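PDB 3V7D: cell division control protein 4 from Saccharomyces cerevisiae, which recognises phosphorylated target proteins, among them the CDK inhibitor SIC1, for an SCF E3 ubiquitin ligase that marks them for proteasomal degradation. Local coordinates for residues S277-I282 and Y318-K323; R312-I317 and T352-L357; D331-I336 and M345-G350; L360-L365 and V401-L406. The protein carries 1 engineered substitution. All coordinates share one frame; numbering follows the deposited sequence.

How the contacts relate
Contacts 1, 2 and 4 join successive blades of the WD40 propeller, and contact 3 lies within one blade, pairing strands 334-338 and 343-348 about 22 Å from the centre of the chain. Contacts 1 and 2 share strand 313-319, which meets the preceding blade near its end in contact 1 and the following blade near its start in contact 2, their centres about 19 Å apart. Contact 3 is nested in the chain loop that contact 2 closes, with centres about 10 Å apart. Contact 4 comes last, joining the blade of strands 355-360 and 364-369 to the next one. Contact 2 borders the bound peptide.

Contact 1: residues S277-I282 and Y318-K323; sequences SGHGNI and YDHERK
The imidazoles of His279 and His320 lie face to face, their centroids 3.5 Å apart and their planes only 2° from parallel, so that His320 CD2 sits over the centre of one ring and His279 ND1 over the centre of the other. His279 CG is carried toward His320 by lying anti to its backbone N (chi1 179°). Next to this stack, the Tyr318 ring is clasped from both faces: Ile282 CG2 packs on one, 3.9 Å from the ring centroid, and His320 CA lies above the other, toward the rim. The backbone N of His279 approaches the ring edge in plane, 3.6 Å from Tyr318 CD2. Farther back along the strands, away from the turns, Tyr318 N donates a hydrogen bond of 2.8 Å to Ser277 OG, a side-chain-to-backbone bond from one blade to the next. Two turns position these groups. A type II' turn from His279 to Ile282 brings the isoleucine back beside the tyrosine, while on the other side Asp319 OD1 accepts from Arg322 N in an Asx motif and Asp319 OD2 forms a salt bridge with Arg322 NH1 (2.9 Å). Both segments leave the first strands of their blades, 273-279 and 313-319, and the hairpin turns lead on into strands 282-287 and 324-329.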
loop_
_atom_site.group_PDB
_atom_site.type_symbol
_atom_site.label_atom_id
_atom_site.label_comp_id
_atom_site.label_asym_id
_atom_site.label_seq_id
_atom_site.Cartn_x
_atom_site.Cartn_y
_atom_site.Cartn_z
ATOM N N SER B 277 -8.899 6.268 -17.133
ATOM C CA SER B 277 -8.798 5.944 -15.715
ATOM C C SER B 277 -9.984 6.543 -14.976
ATOM O O SER B 277 -10.205 7.751 -15.031
ATOM C CB SER B 277 -7.488 6.490 -15.138
ATOM O OG SER B 277 -7.430 6.324 -13.730
ATOM N N GLY B 278 -10.751 5.704 -14.290
ATOM C CA GLY B 278 -11.936 6.184 -13.603
ATOM C C GLY B 278 -12.178 5.604 -12.222
ATOM O O GLY B 278 -11.612 4.576 -11.854
ATOM N N HIS B 279 -13.027 6.282 -11.460
ATOM C CA HIS B 279 -13.484 5.799 -10.163
ATOM C C HIS B 279 -14.822 6.456 -9.849
ATOM O O HIS B 279 -14.976 7.670 -10.002
ATOM C CB HIS B 279 -12.470 6.127 -9.070
ATOM C CG HIS B 279 -12.891 5.681 -7.704
ATOM N ND1 HIS B 279 -12.475 4.488 -7.150
ATOM C CD2 HIS B 279 -13.693 6.266 -6.783
ATOM C CE1 HIS B 279 -13.002 4.360 -5.945
ATOM N NE2 HIS B 279 -13.744 5.424 -5.699
ATOM N N GLY B 280 -15.790 5.657 -9.410
ATOM C CA GLY B 280 -17.133 6.158 -9.195
ATOM C C GLY B 280 -17.695 6.709 -10.492
ATOM O O GLY B 280 -17.532 6.096 -11.545
ATOM N N ASN B 281 -18.335 7.873 -10.425
ATOM C CA ASN B 281 -18.944 8.481 -11.607
ATOM C C ASN B 281 -17.972 9.334 -12.416
ATOM O O ASN B 281 -18.334 9.877 -13.458
ATOM C CB ASN B 281 -20.169 9.318 -11.222
ATOM C CG ASN B 281 -19.811 10.521 -10.365
ATOM O OD1 ASN B 281 -19.059 10.408 -9.396
ATOM N ND2 ASN B 281 -20.344 11.683 -10.723
ATOM N N ILE B 282 -16.740 9.455 -11.933
ATOM C CA ILE B 282 -15.741 10.272 -12.612
ATOM C C ILE B 282 -14.756 9.429 -13.414
ATOM O O ILE B 282 -14.150 8.493 -12.889
ATOM C CB ILE B 282 -14.965 11.153 -11.625
ATOM C CG1 ILE B 282 -15.923 12.089 -10.893
ATOM C CG2 ILE B 282 -13.910 11.965 -12.360
ATOM C CD1 ILE B 282 -16.609 13.084 -11.806
ATOM N N TYR B 318 -6.534 8.747 -12.578
ATOM C CA TYR B 318 -7.436 9.545 -11.768
ATOM C C TYR B 318 -7.171 9.254 -10.294
ATOM O O TYR B 318 -7.545 8.201 -9.783
ATOM C CB TYR B 318 -8.897 9.258 -12.128
ATOM C CG TYR B 318 -9.903 9.925 -11.215
ATOM C CD1 TYR B 318 -9.706 11.223 -10.756
ATOM C CD2 TYR B 318 -11.065 9.264 -10.825
ATOM C CE1 TYR B 318 -10.626 11.838 -9.924
ATOM C CE2 TYR B 318 -11.996 9.874 -9.995
ATOM C CZ TYR B 318 -11.767 11.161 -9.547
ATOM O OH TYR B 318 -12.679 11.777 -8.721
ATOM N N ASP B 319 -6.505 10.188 -9.623
ATOM C CA ASP B 319 -6.294 10.096 -8.186
ATOM C C ASP B 319 -7.576 10.538 -7.494
ATOM O O ASP B 319 -7.757 11.721 -7.220
ATOM C CB ASP B 319 -5.130 10.998 -7.765
ATOM C CG ASP B 319 -4.730 10.808 -6.307
ATOM O OD1 ASP B 319 -5.464 10.132 -5.554
ATOM O OD2 ASP B 319 -3.676 11.351 -5.911
ATOM N N HIS B 320 -8.466 9.587 -7.220
ATOM C CA HIS B 320 -9.769 9.905 -6.639
ATOM C C HIS B 320 -9.674 10.232 -5.150
ATOM O O HIS B 320 -10.504 10.964 -4.616
ATOM C CB HIS B 320 -10.759 8.759 -6.861
ATOM C CG HIS B 320 -10.321 7.460 -6.263
ATOM N ND1 HIS B 320 -9.462 6.597 -6.909
ATOM C CD2 HIS B 320 -10.616 6.880 -5.077
ATOM C CE1 HIS B 320 -9.248 5.540 -6.147
ATOM N NE2 HIS B 320 -9.938 5.686 -5.030
ATOM N N GLU B 321 -8.664 9.688 -4.480
ATOM C CA GLU B 321 -8.471 9.977 -3.066
ATOM C C GLU B 321 -8.204 11.466 -2.841
ATOM O O GLU B 321 -8.735 12.066 -1.911
ATOM C CB GLU B 321 -7.330 9.140 -2.486
ATOM C CG GLU B 321 -7.122 9.354 -0.995
ATOM C CD GLU B 321 -5.851 8.712 -0.477
ATOM O OE1 GLU B 321 -5.408 7.701 -1.064
ATOM O OE2 GLU B 321 -5.293 9.226 0.516
ATOM N N ARG B 322 -7.388 12.058 -3.706
ATOM C CA ARG B 322 -7.021 13.461 -3.562
ATOM C C ARG B 322 -7.790 14.355 -4.525
ATOM O O ARG B 322 -7.634 15.577 -4.499
ATOM C CB ARG B 322 -5.519 13.639 -3.778
ATOM C CG ARG B 322 -4.671 12.775 -2.872
ATOM C CD ARG B 322 -3.189 12.993 -3.118
ATOM N NE ARG B 322 -2.381 12.174 -2.223
ATOM C CZ ARG B 322 -2.108 10.891 -2.431
ATOM N NH1 ARG B 322 -2.580 10.275 -3.509
ATOM N NH2 ARG B 322 -1.367 10.221 -1.558
ATOM N N LYS B 323 -8.622 13.738 -5.361
ATOM C CA LYS B 323 -9.371 14.446 -6.398
ATOM C C LYS B 323 -8.431 15.193 -7.336
ATOM O O LYS B 323 -8.528 16.411 -7.500
ATOM C CB LYS B 323 -10.405 15.399 -5.791
ATOM C CG LYS B 323 -11.497 14.703 -4.992
ATOM C CD LYS B 323 -12.652 15.649 -4.700
ATOM C CE LYS B 323 -13.348 16.092 -5.983
ATOM N NZ LYS B 323 -14.205 15.019 -6.571
#

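Contact 2: residues R312-I317 and T352-L357; sequences RIYSTI and TALVGL
One face of the Tyr314 ring is covered by the isobutyl group of Leu354, which crosses the tyrosine at about a right angle and spreads its two methyls over different parts of the ring. Leu354 CD2 lies over the CG and CD1 side, 4.0 Å from the ring centroid and 19° off the normal in a CH-pi contact, while Leu354 CD1 sits nearer the hydroxyl end, 3.7 Å from Tyr314 CE1. The leucine reaches this position with CG anti to its backbone N (chi1 -166°). At the hydroxyl, Arg312 NH1 donates a 3.1 Å hydrogen bond to Tyr314 OH, which lies in the guanidinium plane; this tie holds the phenol end from just before its own strand. Tyr288 meets the tyrosine ring and also makes a cation-pi contact with Arg312.

Farther along, the backbone of Gly356 meets the CB atoms of Tyr314 and Ser315: Gly356 CA approaches Tyr314 CB to 3.7 Å, and Gly356 O lies 3.5 Å from Ser315 CB. Tyr314 and Ser315 both face Ala328 in a classic beta bulge, and here both side chains set out toward the neighbouring blade. The short strand segments approach to 5.4 Å and run at 49° to one another. They are the innermost strands of adjacent blades of the WD40 beta propeller, and Tyr314, Leu354 and Leu357 pack against the bound peptide at its binding surface.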
loop_
_atom_site.group_PDB
_atom_site.type_symbol
_atom_site.label_atom_id
_atom_site.label_comp_id
_atom_site.label_asym_id
_atom_site.label_seq_id
_atom_site.Cartn_x
_atom_site.Cartn_y
_atom_site.Cartn_z
ATOM N N ARG B 312 1.272 14.095 -27.596
ATOM C CA ARG B 312 0.379 12.986 -27.252
ATOM C C ARG B 312 0.333 12.635 -25.764
ATOM O O ARG B 312 1.358 12.623 -25.089
ATOM C CB ARG B 312 0.792 11.730 -28.017
ATOM C CG ARG B 312 0.690 11.823 -29.521
ATOM C CD ARG B 312 1.176 10.525 -30.147
ATOM N NE ARG B 312 0.735 10.376 -31.528
ATOM C CZ ARG B 312 0.938 9.286 -32.259
ATOM N NH1 ARG B 312 1.574 8.242 -31.738
ATOM N NH2 ARG B 312 0.501 9.236 -33.511
ATOM N N ILE B 313 -0.866 12.347 -25.269
ATOM C CA ILE B 313 -1.022 11.803 -23.931
ATOM C C ILE B 313 -1.003 10.283 -24.037
ATOM O O ILE B 313 -1.759 9.700 -24.813
ATOM C CB ILE B 313 -2.352 12.224 -23.284
ATOM C CG1 ILE B 313 -2.622 13.718 -23.493
ATOM C CG2 ILE B 313 -2.354 11.848 -21.807
ATOM C CD1 ILE B 313 -1.664 14.627 -22.767
ATOM N N TYR B 314 -0.141 9.642 -23.259
ATOM C CA TYR B 314 0.007 8.195 -23.336
ATOM C C TYR B 314 -0.554 7.478 -22.113
ATOM O O TYR B 314 -0.911 6.306 -22.182
ATOM C CB TYR B 314 1.472 7.815 -23.554
ATOM C CG TYR B 314 1.848 7.717 -25.012
ATOM C CD1 TYR B 314 2.254 8.837 -25.724
ATOM C CD2 TYR B 314 1.779 6.503 -25.684
ATOM C CE1 TYR B 314 2.592 8.748 -27.062
ATOM C CE2 TYR B 314 2.115 6.404 -27.017
ATOM C CZ TYR B 314 2.520 7.527 -27.705
ATOM O OH TYR B 314 2.853 7.425 -29.039
ATOM N N SER B 315 -0.646 8.192 -20.998
ATOM C CA SER B 315 -1.087 7.579 -19.758
ATOM C C SER B 315 -1.726 8.594 -18.825
ATOM O O SER B 315 -1.237 9.716 -18.681
ATOM C CB SER B 315 0.102 6.920 -19.057
ATOM O OG SER B 315 -0.303 6.301 -17.854
ATOM N N THR B 316 -2.818 8.193 -18.185
ATOM C CA THR B 316 -3.408 9.021 -17.143
ATOM C C THR B 316 -3.898 8.206 -15.949
ATOM O O THR B 316 -4.313 7.050 -16.079
ATOM C CB THR B 316 -4.559 9.896 -17.672
ATOM O OG1 THR B 316 -4.873 10.904 -16.703
ATOM C CG2 THR B 316 -5.803 9.055 -17.954
ATOM N N ILE B 317 -3.834 8.820 -14.777
ATOM C CA ILE B 317 -4.391 8.225 -13.576
ATOM C C ILE B 317 -5.339 9.213 -12.920
ATOM O O ILE B 317 -5.004 10.384 -12.745
ATOM C CB ILE B 317 -3.293 7.839 -12.573
ATOM C CG1 ILE B 317 -2.467 6.667 -13.117
ATOM C CG2 ILE B 317 -3.903 7.478 -11.222
ATOM C CD1 ILE B 317 -1.418 6.171 -12.154
ATOM N N THR B 352 13.534 12.724 -20.213
ATOM C CA THR B 352 13.927 13.386 -21.453
ATOM C C THR B 352 13.384 12.639 -22.663
ATOM O O THR B 352 13.865 12.809 -23.781
ATOM C CB THR B 352 15.456 13.518 -21.574
ATOM O OG1 THR B 352 16.039 12.219 -21.736
ATOM C CG2 THR B 352 16.038 14.183 -20.329
ATOM N N ALA B 353 12.371 11.811 -22.435
ATOM C CA ALA B 353 11.750 11.063 -23.517
ATOM C C ALA B 353 10.261 10.881 -23.244
ATOM O O ALA B 353 9.756 11.333 -22.216
ATOM C CB ALA B 353 12.431 9.714 -23.680
ATOM N N LEU B 354 9.571 10.219 -24.172
ATOM C CA LEU B 354 8.155 9.885 -24.023
ATOM C C LEU B 354 7.868 9.263 -22.656
ATOM O O LEU B 354 8.453 8.241 -22.299
ATOM C CB LEU B 354 7.752 8.903 -25.127
ATOM C CG LEU B 354 6.284 8.603 -25.444
ATOM C CD1 LEU B 354 6.188 7.963 -26.820
ATOM C CD2 LEU B 354 5.635 7.702 -24.415
ATOM N N VAL B 355 6.972 9.877 -21.889
ATOM C CA VAL B 355 6.512 9.263 -20.645
ATOM C C VAL B 355 5.195 8.534 -20.903
ATOM O O VAL B 355 4.156 9.168 -21.080
ATOM C CB VAL B 355 6.312 10.295 -19.515
ATOM C CG1 VAL B 355 6.060 9.578 -18.189
ATOM C CG2 VAL B 355 7.526 11.216 -19.399
ATOM N N GLY B 356 5.241 7.205 -20.927
ATOM C CA GLY B 356 4.072 6.417 -21.276
ATOM C C GLY B 356 3.529 5.515 -20.182
ATOM O O GLY B 356 2.531 4.828 -20.386
ATOM N N LEU B 357 4.168 5.516 -19.017
ATOM C CA LEU B 357 3.754 4.620 -17.939
ATOM C C LEU B 357 3.641 5.339 -16.599
ATOM O O LEU B 357 4.568 6.034 -16.173
ATOM C CB LEU B 357 4.732 3.444 -17.823
ATOM C CG LEU B 357 4.874 2.544 -19.052
ATOM C CD1 LEU B 357 6.111 1.658 -18.955
ATOM C CD2 LEU B 357 3.621 1.703 -19.221
#

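Contact 3: residues D331-I336 and M345-G350; sequences DTTIRI and MYTLQG
Ile336 O is gripped by two backbone donors from the facing strand, Met345 N at 2.7 Å and Tyr346 N at 3.2 Å. Met345 and Tyr346 thus share one partner, the signature of a classic beta bulge. Beyond it the pairing is regular and antiparallel: Ile336 N donates to Tyr346 O, and Ile334 and Leu348 exchange a pair of bonds, of which Leu348 N to Ile334 O is almost straight at 177°. Between these hydrogen-bonded pairs, Arg335 and Thr347 form a non-hydrogen-bonded pair whose side chains run side by side on one face. The other face carries Ile334, Ile336, Leu348 and Tyr346; Ile334 CB and Leu348 CB lie 3.9 Å apart, and Trp377 of the next blade packs on Ile334 and Leu348.

Where the strands part, side chains take over. The Gln349 chain bends at chi2 (64°), which brings CD back toward the other strand, and NE2 donates to Thr332 OG1 at 3.3 Å. A water bridges Thr332 O, Leu348 O and Gly350 N. Asp331 OD1 accepts from Thr333 N (2.8 Å) in an Asx turn, and Thr333 OG1 reaches it from the same face of the carboxylate. The whole is the outer hairpin of a WD40 blade, strands 334-338 and 343-348.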
loop_
_atom_site.group_PDB
_atom_site.type_symbol
_atom_site.label_atom_id
_atom_site.label_comp_id
_atom_site.label_asym_id
_atom_site.label_seq_id
_atom_site.Cartn_x
_atom_site.Cartn_y
_atom_site.Cartn_z
ATOM N N ASP B 331 5.561 14.713 -24.691
ATOM C CA ASP B 331 6.348 15.933 -24.506
ATOM C C ASP B 331 7.345 15.827 -23.348
ATOM O O ASP B 331 7.962 16.817 -22.970
ATOM C CB ASP B 331 5.453 17.178 -24.356
ATOM C CG ASP B 331 4.585 17.155 -23.097
ATOM O OD1 ASP B 331 4.881 16.404 -22.143
ATOM O OD2 ASP B 331 3.597 17.917 -23.060
ATOM N N THR B 332 7.476 14.618 -22.797
ATOM C CA THR B 332 8.401 14.298 -21.702
ATOM C C THR B 332 7.967 14.837 -20.339
ATOM O O THR B 332 8.660 14.628 -19.344
ATOM C CB THR B 332 9.857 14.769 -21.965
ATOM O OG1 THR B 332 9.937 16.191 -21.801
ATOM C CG2 THR B 332 10.326 14.380 -23.366
ATOM N N THR B 333 6.832 15.528 -20.282
ATOM C CA THR B 333 6.388 16.103 -19.016
ATOM C C THR B 333 5.275 15.290 -18.369
ATOM O O THR B 333 4.558 14.537 -19.038
ATOM C CB THR B 333 5.900 17.563 -19.169
ATOM O OG1 THR B 333 4.615 17.582 -19.804
ATOM C CG2 THR B 333 6.884 18.384 -19.985
ATOM N N ILE B 334 5.147 15.450 -17.057
ATOM C CA ILE B 334 4.026 14.908 -16.307
ATOM C C ILE B 334 3.279 16.075 -15.684
ATOM O O ILE B 334 3.893 16.949 -15.071
ATOM C CB ILE B 334 4.500 13.990 -15.178
ATOM C CG1 ILE B 334 5.294 12.813 -15.746
ATOM C CG2 ILE B 334 3.317 13.495 -14.369
ATOM C CD1 ILE B 334 6.190 12.144 -14.727
ATOM N N ARG B 335 1.961 16.100 -15.837
ATOM C CA ARG B 335 1.174 17.185 -15.260
ATOM C C ARG B 335 0.221 16.709 -14.177
ATOM O O ARG B 335 -0.386 15.648 -14.287
ATOM C CB ARG B 335 0.413 17.956 -16.344
ATOM C CG ARG B 335 1.311 18.836 -17.195
ATOM C CD ARG B 335 0.517 19.682 -18.164
ATOM N NE ARG B 335 1.330 20.772 -18.693
ATOM C CZ ARG B 335 0.865 21.991 -18.948
ATOM N NH1 ARG B 335 -0.411 22.276 -18.721
ATOM N NH2 ARG B 335 1.672 22.925 -19.427
ATOM N N ILE B 336 0.103 17.515 -13.129
ATOM C CA ILE B 336 -0.825 17.250 -12.044
ATOM C C ILE B 336 -1.940 18.280 -12.123
ATOM O O ILE B 336 -1.680 19.480 -12.163
ATOM C CB ILE B 336 -0.126 17.376 -10.678
ATOM C CG1 ILE B 336 1.156 16.534 -10.653
ATOM C CG2 ILE B 336 -1.077 16.982 -9.553
ATOM C CD1 ILE B 336 0.922 15.047 -10.809
ATOM N N MET B 345 -1.912 22.088 -11.529
ATOM C CA MET B 345 -1.247 22.257 -10.244
ATOM C C MET B 345 0.260 22.278 -10.436
ATOM O O MET B 345 0.922 23.261 -10.101
ATOM C CB MET B 345 -1.623 21.130 -9.284
ATOM C CG MET B 345 -3.095 21.071 -8.934
ATOM S SD MET B 345 -3.475 19.628 -7.922
ATOM C CE MET B 345 -2.397 19.917 -6.520
ATOM N N TYR B 346 0.797 21.193 -10.988
ATOM C CA TYR B 346 2.240 21.052 -11.157
ATOM C C TYR B 346 2.633 20.468 -12.512
ATOM O O TYR B 346 1.895 19.674 -13.103
ATOM C CB TYR B 346 2.812 20.156 -10.056
ATOM C CG TYR B 346 2.443 20.574 -8.652
ATOM C CD1 TYR B 346 2.864 21.790 -8.136
ATOM C CD2 TYR B 346 1.682 19.744 -7.839
ATOM C CE1 TYR B 346 2.534 22.173 -6.847
ATOM C CE2 TYR B 346 1.346 20.117 -6.549
ATOM C CZ TYR B 346 1.776 21.333 -6.057
ATOM O OH TYR B 346 1.444 21.707 -4.775
ATOM N N THR B 347 3.801 20.873 -12.997
ATOM C CA THR B 347 4.438 20.195 -14.113
ATOM C C THR B 347 5.726 19.562 -13.604
ATOM O O THR B 347 6.594 20.246 -13.052
ATOM C CB THR B 347 4.759 21.146 -15.282
ATOM O OG1 THR B 347 3.571 21.834 -15.688
ATOM C CG2 THR B 347 5.306 20.356 -16.464
ATOM N N LEU B 348 5.837 18.252 -13.773
ATOM C CA LEU B 348 7.007 17.516 -13.319
ATOM C C LEU B 348 7.902 17.236 -14.516
ATOM O O LEU B 348 7.449 16.699 -15.526
ATOM C CB LEU B 348 6.586 16.196 -12.673
ATOM C CG LEU B 348 5.436 16.254 -11.665
ATOM C CD1 LEU B 348 5.147 14.870 -11.094
ATOM C CD2 LEU B 348 5.756 17.238 -10.555
ATOM N N GLN B 349 9.170 17.607 -14.399
ATOM C CA GLN B 349 10.134 17.409 -15.471
ATOM C C GLN B 349 11.280 16.527 -14.981
ATOM O O GLN B 349 12.240 17.020 -14.398
ATOM C CB GLN B 349 10.670 18.762 -15.948
ATOM C CG GLN B 349 11.534 18.688 -17.195
ATOM C CD GLN B 349 10.764 18.196 -18.405
ATOM O OE1 GLN B 349 9.931 18.915 -18.962
ATOM N NE2 GLN B 349 11.034 16.961 -18.817
ATOM N N GLY B 350 11.171 15.219 -15.206
ATOM C CA GLY B 350 12.190 14.286 -14.755
ATOM C C GLY B 350 12.511 13.207 -15.775
ATOM O O GLY B 350 13.119 12.185 -15.450
HETATM O O HOH W 1 8.598 14.412 -16.811
#

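Contact 4: residues L360-L365 and V401-L406; sequences LSDKFL and VSDNIL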
loop_
_atom_site.group_PDB
_atom_site.type_symbol
_atom_site.label_atom_id
_atom_site.label_comp_id
_atom_site.label_asym_id
_atom_site.label_seq_id
_atom_site.Cartn_x
_atom_site.Cartn_y
_atom_site.Cartn_z
ATOM N N LEU B 360 0.336 4.609 -9.315
ATOM C CA LEU B 360 0.153 5.318 -8.059
ATOM C C LEU B 360 -0.006 4.320 -6.924
ATOM O O LEU B 360 -0.947 3.527 -6.915
ATOM C CB LEU B 360 -1.069 6.233 -8.136
ATOM C CG LEU B 360 -1.368 7.136 -6.937
ATOM C CD1 LEU B 360 -0.197 8.069 -6.651
ATOM C CD2 LEU B 360 -2.651 7.932 -7.174
ATOM N N SER B 361 0.937 4.336 -5.987
ATOM C CA SER B 361 0.790 3.583 -4.748
ATOM C C SER B 361 0.385 4.572 -3.668
ATOM O O SER B 361 0.281 5.767 -3.935
ATOM C CB SER B 361 2.094 2.888 -4.363
ATOM O OG SER B 361 3.051 3.822 -3.891
ATOM N N ASP B 362 0.163 4.082 -2.454
ATOM C CA ASP B 362 -0.258 4.944 -1.352
ATOM C C ASP B 362 0.675 6.136 -1.131
ATOM O O ASP B 362 0.213 7.231 -0.820
ATOM C CB ASP B 362 -0.399 4.145 -0.049
ATOM C CG ASP B 362 -1.638 3.271 -0.027
ATOM O OD1 ASP B 362 -2.659 3.669 -0.628
ATOM O OD2 ASP B 362 -1.592 2.186 0.596
ATOM N N LYS B 363 1.980 5.937 -1.304
ATOM C CA LYS B 363 2.928 7.018 -1.041
ATOM C C LYS B 363 3.722 7.510 -2.258
ATOM O O LYS B 363 4.323 8.585 -2.212
ATOM C CB LYS B 363 3.874 6.645 0.107
ATOM C CG LYS B 363 4.882 5.580 -0.227
ATOM C CD LYS B 363 5.646 5.126 1.019
ATOM C CE LYS B 363 6.585 6.207 1.543
ATOM N NZ LYS B 363 7.519 5.693 2.586
ATOM N N PHE B 364 3.715 6.747 -3.346
ATOM C CA PHE B 364 4.510 7.114 -4.519
ATOM C C PHE B 364 3.686 7.259 -5.796
ATOM O O PHE B 364 2.893 6.380 -6.132
ATOM C CB PHE B 364 5.595 6.065 -4.794
ATOM C CG PHE B 364 6.574 5.877 -3.679
ATOM C CD1 PHE B 364 7.299 6.946 -3.182
ATOM C CD2 PHE B 364 6.806 4.612 -3.160
ATOM C CE1 PHE B 364 8.224 6.763 -2.163
ATOM C CE2 PHE B 364 7.724 4.418 -2.145
ATOM C CZ PHE B 364 8.436 5.499 -1.643
ATOM N N LEU B 365 3.879 8.362 -6.511
ATOM C CA LEU B 365 3.533 8.403 -7.929
ATOM C C LEU B 365 4.782 7.948 -8.657
ATOM O O LEU B 365 5.873 8.460 -8.399
ATOM C CB LEU B 365 3.153 9.814 -8.383
ATOM C CG LEU B 365 2.971 9.994 -9.898
ATOM C CD1 LEU B 365 1.784 9.188 -10.422
ATOM C CD2 LEU B 365 2.828 11.466 -10.278
ATOM N N VAL B 401 4.540 -1.522 -8.992
ATOM C CA VAL B 401 5.100 -0.918 -7.795
ATOM C C VAL B 401 4.170 -0.959 -6.586
ATOM O O VAL B 401 2.942 -0.907 -6.714
ATOM C CB VAL B 401 5.523 0.543 -8.080
ATOM C CG1 VAL B 401 4.296 1.449 -8.188
ATOM C CG2 VAL B 401 6.487 1.052 -7.013
ATOM N N SER B 402 4.779 -1.077 -5.411
ATOM C CA SER B 402 4.090 -0.890 -4.147
ATOM C C SER B 402 4.927 0.097 -3.345
ATOM O O SER B 402 5.917 0.622 -3.852
ATOM C CB SER B 402 3.986 -2.211 -3.391
ATOM O OG SER B 402 5.269 -2.632 -2.949
ATOM N N ASP B 403 4.547 0.344 -2.097
ATOM C CA ASP B 403 5.323 1.235 -1.244
ATOM C C ASP B 403 6.694 0.645 -0.932
ATOM O O ASP B 403 7.633 1.373 -0.636
ATOM C CB ASP B 403 4.583 1.533 0.061
ATOM C CG ASP B 403 3.359 2.408 -0.141
ATOM O OD1 ASP B 403 3.258 3.088 -1.189
ATOM O OD2 ASP B 403 2.497 2.416 0.762
ATOM N N ASN B 404 6.804 -0.675 -1.019
ATOM C CA ASN B 404 8.018 -1.373 -0.627
ATOM C C ASN B 404 8.901 -1.831 -1.789
ATOM O O ASN B 404 10.120 -1.902 -1.656
ATOM C CB ASN B 404 7.660 -2.574 0.246
ATOM C CG ASN B 404 7.130 -2.164 1.607
ATOM O OD1 ASN B 404 7.622 -1.217 2.214
ATOM N ND2 ASN B 404 6.122 -2.876 2.090
ATOM N N ILE B 405 8.282 -2.129 -2.927
ATOM C CA ILE B 405 8.972 -2.791 -4.026
ATOM C C ILE B 405 8.666 -2.154 -5.378
ATOM O O ILE B 405 7.521 -1.816 -5.666
ATOM C CB ILE B 405 8.580 -4.290 -4.090
ATOM C CG1 ILE B 405 9.173 -5.057 -2.906
ATOM C CG2 ILE B 405 9.047 -4.927 -5.392
ATOM C CD1 ILE B 405 10.661 -5.318 -3.044
ATOM N N LEU B 406 9.702 -1.991 -6.197
ATOM C CA LEU B 406 9.541 -1.667 -7.610
ATOM C C LEU B 406 10.092 -2.817 -8.458
ATOM O O LEU B 406 11.210 -3.283 -8.234
ATOM C CB LEU B 406 10.277 -0.372 -7.959
ATOM C CG LEU B 406 10.465 -0.036 -9.445
ATOM C CD1 LEU B 406 9.138 0.308 -10.101
ATOM C CD2 LEU B 406 11.486 1.098 -9.659
HETATM O O HOH W 2 -0.031 0.527 -7.409
HETATM O O HOH W 3 8.978 3.098 1.323
#
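Asp403 reaches from its own turn into the turn of the preceding blade. CB lies 3.9 Å from Lys363 CD, and CG, anti to the carbonyl carbon (chi1 -70°), packs against the lysine chain, 3.5 Å from Lys363 CG. At the tip, OD1 is held by two donors: Ser361 OG at 2.8 Å, which meets it nearly in line with the C-O bond, and Lys363 N at 3.1 Å, on the syn side and 29° out of the carboxylate plane. The other oxygen, OD2, lies 3.5 Å from Asp362 CB and 4.1 Å from Asp362 OD2; two carboxylates this near would be expected to raise each other's proton affinity somewhat.

The two turns link the first and second strands of consecutive WD40 propeller blades, so a carboxylate of one blade accepts from a backbone N and a serine hydroxyl in the turn of the other. Ser361 OG helps hold that turn, accepting from Phe364 N (3.0 Å) in an ST motif, while Ser402 OG accepts from Asn404 N in an ST turn and from Ile405 N in an ST motif. The Phe364 ring has Lys363 CG over the centre of one face and Asp403 O in plane at its edge, 3.4 Å from Phe364 CE2. A water joins Asp403 O to Lys363 NZ.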